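Local coordinates for probable glutamine-binding lipoprotein GlnH (GLNBP) (Mycobacterium tuberculosis, PDB 6H20), which probably binds aspartate and related amino acids as an extracytoplasmic solute-binding lipoprotein and helps regulate protein kinase G, at residues Lys162-Ala167 with Pro181-Val186; Arg144-Arg149 with Asp204-Asp209. All coordinates share one frame; numbering follows the deposited sequence.

Contact 1: residues Lys162-Ala167 with Pro181-Val186; sequences KRVCVA and PPPVIV
Strands 163-167 and 184-188 run parallel as the two strands of a beta-alpha-beta unit, with helix 171-176 as the crossover. Four backbone hydrogen bonds pair the segments. Val164 is gripped from both ends: its N gives a nearly straight bond to Val184 O (2.9 Å), and its O takes the N-H of Val186, which arrives above the carbonyl plane. Val166 N bonds Val186 O, nearly along the C=O axis, and the ladder continues to Val188. At the entry the bond is more bent, Val184 N reaching Lys162 O (2.8 Å) at an N-H...O angle of 132°.

Apolar side chains fill the helix side. CG2 of Val164, beside its own backbone N, crosses obliquely onto Pro183 CB at 3.6 Å; further on, CG2 of Val166 meets CG2 of Ile185 (3.9 Å). Ile176 of the crossover helix packs on Pro183, Ile185 and Val166.

The other face carries Arg163, Cys165, Val184 and Val186. The Arg163 stem lies alongside Val184, CG to CG1, before the side chain bends at chi3 (-56°) and takes NH2 to a salt bridge with Asp204 OD1. SG of Cys165, anti to its backbone N (chi1 -172°), forms the disulfide with Cys194 SG.

Contact 2: residues Arg144-Arg149 with Asp204-Asp209; sequences RILAPR and DAVSTD. With ASN (asparagine), chain B.
The amino-acid pocket lies at the far end of this antiparallel strand pair, where the chain turns a corner at Thr208 and brings Asp209 to the bound asparagine. OD2 of Asp209 accepts a hydrogen bond from the ligand's N (2.8 Å) and is also hydrogen-bonded with Tyr235 OH; this bond and the ligand's amino group, probably protonated, would help keep the buried carboxylate charged. Thr208 OG1, hydrogen-bonded with Ser172 OG, stands 3.9 Å from the ligand's CB.

Leu146 and Val206 form a hydrogen-bonded pair: Leu146 N to Val206 O (2.8 Å), nearly along the C=O axis, and Val206 N to Leu146 O in the carbonyl plane. Arg144 N reaches Thr208 O, while the return bond is weak. Ser207 OG, anti to its backbone N (chi1 -177°) and also hydrogen-bonded to Gln143 NE2, donates to Arg144 O at 2.9 Å from above the carbonyl plane.

Ile145 CG2 rests against Ala205 CB at 4.2 Å on the face shared with Ser207; on the other, Leu146 packs against helix 210-219. An acid just past a strand, at the N-cap position of helix 210-219 but turned to the ligand, is consistent with the periplasmic-binding-protein fold of this family.

Of the four segments, 144-149 comes first, at the end of strand 139-148, and strand 163-167 follows. Helix 171-176 carries the chain to 181-186, where contact 1 closes the short loop of a beta-alpha-beta unit. Helix 191-199 comes next, and 204-209 returns to 144-149, so contact 2 closes a longer loop with contact 1 nested inside it. Strand 205-207 is flanked by 163-167 on one edge and 139-148 on the other, making one continuous sheet of both contacts. The seam is tied by the backbone, Cys165 N lying 2.9 Å from Ala205 O in a probable hydrogen bond, with Cys165 O packed against Val206 CG1 (3.7 Å).

Contact 1: residues Lys162-Ala167 with Pro181-Val186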
loop_
_atom_site.group_PDB
_atom_site.type_symbol
_atom_site.label_atom_id
_atom_site.label_comp_id
_atom_site.label_asym_id
_atom_site.label_seq_id
_atom_site.Cartn_x
_atom_site.Cartn_y
_atom_site.Cartn_z
ATOM N N LYS A 162 25.250 -3.714 1.494
ATOM C CA LYS A 162 24.944 -2.444 0.851
ATOM C C LYS A 162 23.852 -1.711 1.625
ATOM O O LYS A 162 23.123 -2.302 2.429
ATOM C CB LYS A 162 24.508 -2.668 -0.603
ATOM C CG LYS A 162 25.546 -3.423 -1.440
ATOM C CD LYS A 162 26.585 -2.494 -2.030
ATOM C CE LYS A 162 27.443 -3.213 -3.077
ATOM N NZ LYS A 162 26.653 -4.222 -3.853
ATOM N N ARG A 163 23.750 -0.406 1.383
ATOM C CA ARG A 163 22.803 0.444 2.104
ATOM C C ARG A 163 21.451 0.372 1.399
ATOM O O ARG A 163 21.303 0.850 0.275
ATOM C CB ARG A 163 23.314 1.883 2.174
ATOM C CG ARG A 163 24.587 2.050 2.997
ATOM C CD ARG A 163 25.250 3.386 2.705
ATOM N NE ARG A 163 25.517 3.548 1.282
ATOM C CZ ARG A 163 25.847 4.702 0.707
ATOM N NH1 ARG A 163 25.948 5.805 1.442
ATOM N NH2 ARG A 163 26.072 4.752 -0.601
ATOM N N VAL A 164 20.460 -0.215 2.065
ATOM C CA VAL A 164 19.136 -0.432 1.491
ATOM C C VAL A 164 18.121 0.334 2.324
ATOM O O VAL A 164 18.063 0.162 3.547
ATOM C CB VAL A 164 18.795 -1.930 1.468
ATOM C CG1 VAL A 164 17.401 -2.155 0.921
ATOM C CG2 VAL A 164 19.829 -2.693 0.653
ATOM N N CYS A 165 17.311 1.152 1.657
ATOM C CA CYS A 165 16.317 1.991 2.317
ATOM C C CYS A 165 14.950 1.322 2.338
ATOM O O CYS A 165 14.490 0.779 1.322
ATOM C CB CYS A 165 16.217 3.329 1.587
ATOM S SG CYS A 165 15.190 4.574 2.424
ATOM N N VAL A 166 14.283 1.411 3.499
ATOM C CA VAL A 166 12.907 0.952 3.677
ATOM C C VAL A 166 12.183 1.937 4.579
ATOM O O VAL A 166 12.782 2.547 5.469
ATOM C CB VAL A 166 12.800 -0.468 4.282
ATOM C CG1 VAL A 166 13.245 -1.513 3.268
ATOM C CG2 VAL A 166 13.593 -0.542 5.568
ATOM N N ALA A 167 10.880 2.070 4.375
ATOM C CA ALA A 167 10.085 2.867 5.300
ATOM C C ALA A 167 9.754 2.053 6.542
ATOM O O ALA A 167 9.511 0.844 6.467
ATOM C CB ALA A 167 8.794 3.345 4.636
ATOM N N PRO A 181 24.165 -12.420 4.173
ATOM C CA PRO A 181 24.399 -11.465 5.262
ATOM C C PRO A 181 23.547 -10.209 5.078
ATOM O O PRO A 181 23.143 -9.912 3.953
ATOM C CB PRO A 181 25.890 -11.117 5.127
ATOM C CG PRO A 181 26.467 -12.139 4.209
ATOM C CD PRO A 181 25.362 -12.615 3.338
ATOM N N PRO A 182 23.273 -9.492 6.168
ATOM C CA PRO A 182 22.311 -8.397 6.093
ATOM C C PRO A 182 22.838 -7.248 5.254
ATOM O O PRO A 182 24.058 -7.012 5.181
ATOM C CB PRO A 182 22.145 -7.974 7.564
ATOM C CG PRO A 182 22.485 -9.220 8.340
ATOM C CD PRO A 182 23.633 -9.806 7.560
ATOM N N PRO A 183 21.954 -6.500 4.607
ATOM C CA PRO A 183 22.314 -5.159 4.154
ATOM C C PRO A 183 22.532 -4.266 5.362
ATOM O O PRO A 183 22.188 -4.606 6.498
ATOM C CB PRO A 183 21.069 -4.696 3.386
ATOM C CG PRO A 183 20.142 -5.867 3.344
ATOM C CD PRO A 183 20.516 -6.761 4.462
ATOM N N VAL A 184 23.112 -3.101 5.101
ATOM C CA VAL A 184 22.993 -1.979 6.027
ATOM C C VAL A 184 21.602 -1.398 5.819
ATOM O O VAL A 184 21.279 -0.920 4.728
ATOM C CB VAL A 184 24.072 -0.926 5.742
ATOM C CG1 VAL A 184 23.812 0.323 6.568
ATOM C CG2 VAL A 184 25.457 -1.498 6.014
ATOM N N ILE A 185 20.758 -1.459 6.841
ATOM C CA ILE A 185 19.358 -1.084 6.675
ATOM C C ILE A 185 19.168 0.351 7.134
ATOM O O ILE A 185 19.447 0.683 8.294
ATOM C CB ILE A 185 18.414 -2.042 7.408
ATOM C CG1 ILE A 185 18.652 -3.490 6.935
ATOM C CG2 ILE A 185 16.959 -1.622 7.163
ATOM C CD1 ILE A 185 17.791 -4.534 7.667
ATOM N N VAL A 186 18.709 1.197 6.218
ATOM C CA VAL A 186 18.429 2.603 6.473
ATOM C C VAL A 186 16.919 2.768 6.414
ATOM O O VAL A 186 16.295 2.454 5.393
ATOM C CB VAL A 186 19.118 3.498 5.431
ATOM C CG1 VAL A 186 18.784 4.970 5.682
ATOM C CG2 VAL A 186 20.624 3.261 5.436
#

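Contact 2: residues Arg144-Arg149 with Asp204-Asp209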
loop_
_atom_site.group_PDB
_atom_site.type_symbol
_atom_site.label_atom_id
_atom_site.label_comp_id
_atom_site.label_asym_id
_atom_site.label_seq_id
_atom_site.Cartn_x
_atom_site.Cartn_y
_atom_site.Cartn_z
ATOM N N ARG A 144 10.318 -5.774 -4.987
ATOM C CA ARG A 144 11.493 -5.876 -5.860
ATOM C C ARG A 144 12.548 -4.874 -5.388
ATOM O O ARG A 144 12.483 -4.354 -4.269
ATOM C CB ARG A 144 11.109 -5.728 -7.343
ATOM C CG ARG A 144 10.155 -6.833 -7.819
ATOM C CD ARG A 144 9.906 -6.778 -9.318
ATOM N NE ARG A 144 11.118 -7.117 -10.057
ATOM C CZ ARG A 144 11.258 -6.926 -11.368
ATOM N NH1 ARG A 144 10.260 -6.403 -12.069
ATOM N NH2 ARG A 144 12.391 -7.258 -11.977
ATOM N N ILE A 145 13.521 -4.597 -6.254
ATOM C CA ILE A 145 14.666 -3.746 -5.930
ATOM C C ILE A 145 14.733 -2.589 -6.922
ATOM O O ILE A 145 14.539 -2.782 -8.128
ATOM C CB ILE A 145 15.978 -4.563 -5.969
ATOM C CG1 ILE A 145 15.944 -5.727 -4.972
ATOM C CG2 ILE A 145 17.182 -3.662 -5.720
ATOM C CD1 ILE A 145 17.051 -6.763 -5.190
ATOM N N LEU A 146 15.038 -1.392 -6.416
ATOM C CA LEU A 146 15.249 -0.202 -7.233
ATOM C C LEU A 146 16.686 0.275 -7.044
ATOM O O LEU A 146 17.140 0.463 -5.909
ATOM C CB LEU A 146 14.280 0.907 -6.799
ATOM C CG LEU A 146 14.385 2.253 -7.519
ATOM C CD1 LEU A 146 13.760 2.136 -8.880
ATOM C CD2 LEU A 146 13.676 3.340 -6.699
ATOM N N ALA A 147 17.407 0.464 -8.145
ATOM C CA ALA A 147 18.789 0.916 -8.061
ATOM C C ALA A 147 19.086 1.817 -9.249
ATOM O O ALA A 147 18.364 1.789 -10.252
ATOM C CB ALA A 147 19.753 -0.278 -8.052
ATOM N N PRO A 148 20.126 2.638 -9.171
ATOM C CA PRO A 148 20.508 3.430 -10.349
ATOM C C PRO A 148 20.907 2.534 -11.512
ATOM O O PRO A 148 21.383 1.411 -11.328
ATOM C CB PRO A 148 21.706 4.248 -9.851
ATOM C CG PRO A 148 21.537 4.278 -8.337
ATOM C CD PRO A 148 20.964 2.945 -7.995
ATOM N N ARG A 149 20.737 3.062 -12.730
ATOM C CA ARG A 149 20.990 2.254 -13.926
ATOM C C ARG A 149 22.433 1.758 -14.020
ATOM O O ARG A 149 22.683 0.715 -14.639
ATOM C CB ARG A 149 20.605 3.037 -15.183
ATOM C CG ARG A 149 19.126 2.950 -15.488
ATOM C CD ARG A 149 18.677 4.088 -16.387
ATOM N NE ARG A 149 17.278 3.912 -16.713
ATOM C CZ ARG A 149 16.843 3.073 -17.648
ATOM N NH1 ARG A 149 17.711 2.366 -18.373
ATOM N NH2 ARG A 149 15.546 2.947 -17.855
ATOM N N ASP A 204 22.229 2.872 -1.398
ATOM C CA ASP A 204 22.558 2.188 -2.643
ATOM C C ASP A 204 21.355 1.616 -3.377
ATOM O O ASP A 204 21.405 1.473 -4.608
ATOM C CB ASP A 204 23.555 1.060 -2.360
ATOM C CG ASP A 204 24.802 1.572 -1.686
ATOM O OD1 ASP A 204 25.466 2.446 -2.286
ATOM O OD2 ASP A 204 25.091 1.135 -0.552
ATOM N N ALA A 205 20.275 1.309 -2.666
ATOM C CA ALA A 205 19.097 0.742 -3.300
ATOM C C ALA A 205 17.895 0.950 -2.393
ATOM O O ALA A 205 18.030 1.229 -1.196
ATOM C CB ALA A 205 19.285 -0.753 -3.582
ATOM N N VAL A 206 16.711 0.815 -2.985
ATOM C CA VAL A 206 15.448 0.818 -2.254
ATOM C C VAL A 206 14.767 -0.514 -2.529
ATOM O O VAL A 206 14.827 -1.017 -3.652
ATOM C CB VAL A 206 14.555 1.978 -2.733
ATOM C CG1 VAL A 206 13.281 2.066 -1.885
ATOM C CG2 VAL A 206 15.318 3.278 -2.660
ATOM N N SER A 207 14.108 -1.094 -1.527
ATOM C CA SER A 207 13.373 -2.328 -1.778
ATOM C C SER A 207 11.972 -2.227 -1.200
ATOM O O SER A 207 11.807 -2.079 0.017
ATOM C CB SER A 207 14.091 -3.559 -1.215
ATOM O OG SER A 207 13.362 -4.741 -1.538
ATOM N N THR A 208 10.969 -2.322 -2.068
ATOM C CA THR A 208 9.564 -2.356 -1.648
ATOM C C THR A 208 8.737 -2.836 -2.834
ATOM O O THR A 208 9.287 -3.281 -3.854
ATOM C CB THR A 208 9.087 -1.009 -1.077
ATOM O OG1 THR A 208 7.775 -1.163 -0.527
ATOM C CG2 THR A 208 9.003 0.093 -2.128
ATOM N N ASP A 209 7.414 -2.732 -2.699
ATOM C CA ASP A 209 6.477 -3.148 -3.734
ATOM C C ASP A 209 6.864 -2.557 -5.085
ATOM O O ASP A 209 7.150 -1.363 -5.190
ATOM C CB ASP A 209 5.089 -2.591 -3.397
ATOM C CG ASP A 209 4.612 -2.909 -1.984
ATOM O OD1 ASP A 209 5.280 -3.626 -1.204
ATOM O OD2 ASP A 209 3.522 -2.400 -1.669
HETATM N N ASN B . 2.714 -2.677 0.945
HETATM C CA ASN B . 3.782 -2.618 1.942
HETATM C C ASN B . 3.176 -2.654 3.333
HETATM O O ASN B . 3.872 -2.383 4.329
HETATM C CB ASN B . 4.634 -1.361 1.754
HETATM C CG ASN B . 3.882 -0.092 2.069
HETATM O OD1 ASN B . 2.657 -0.062 2.133
HETATM N ND2 ASN B . 4.625 0.965 2.307
HETATM O OXT ASN B . 1.969 -2.957 3.449
#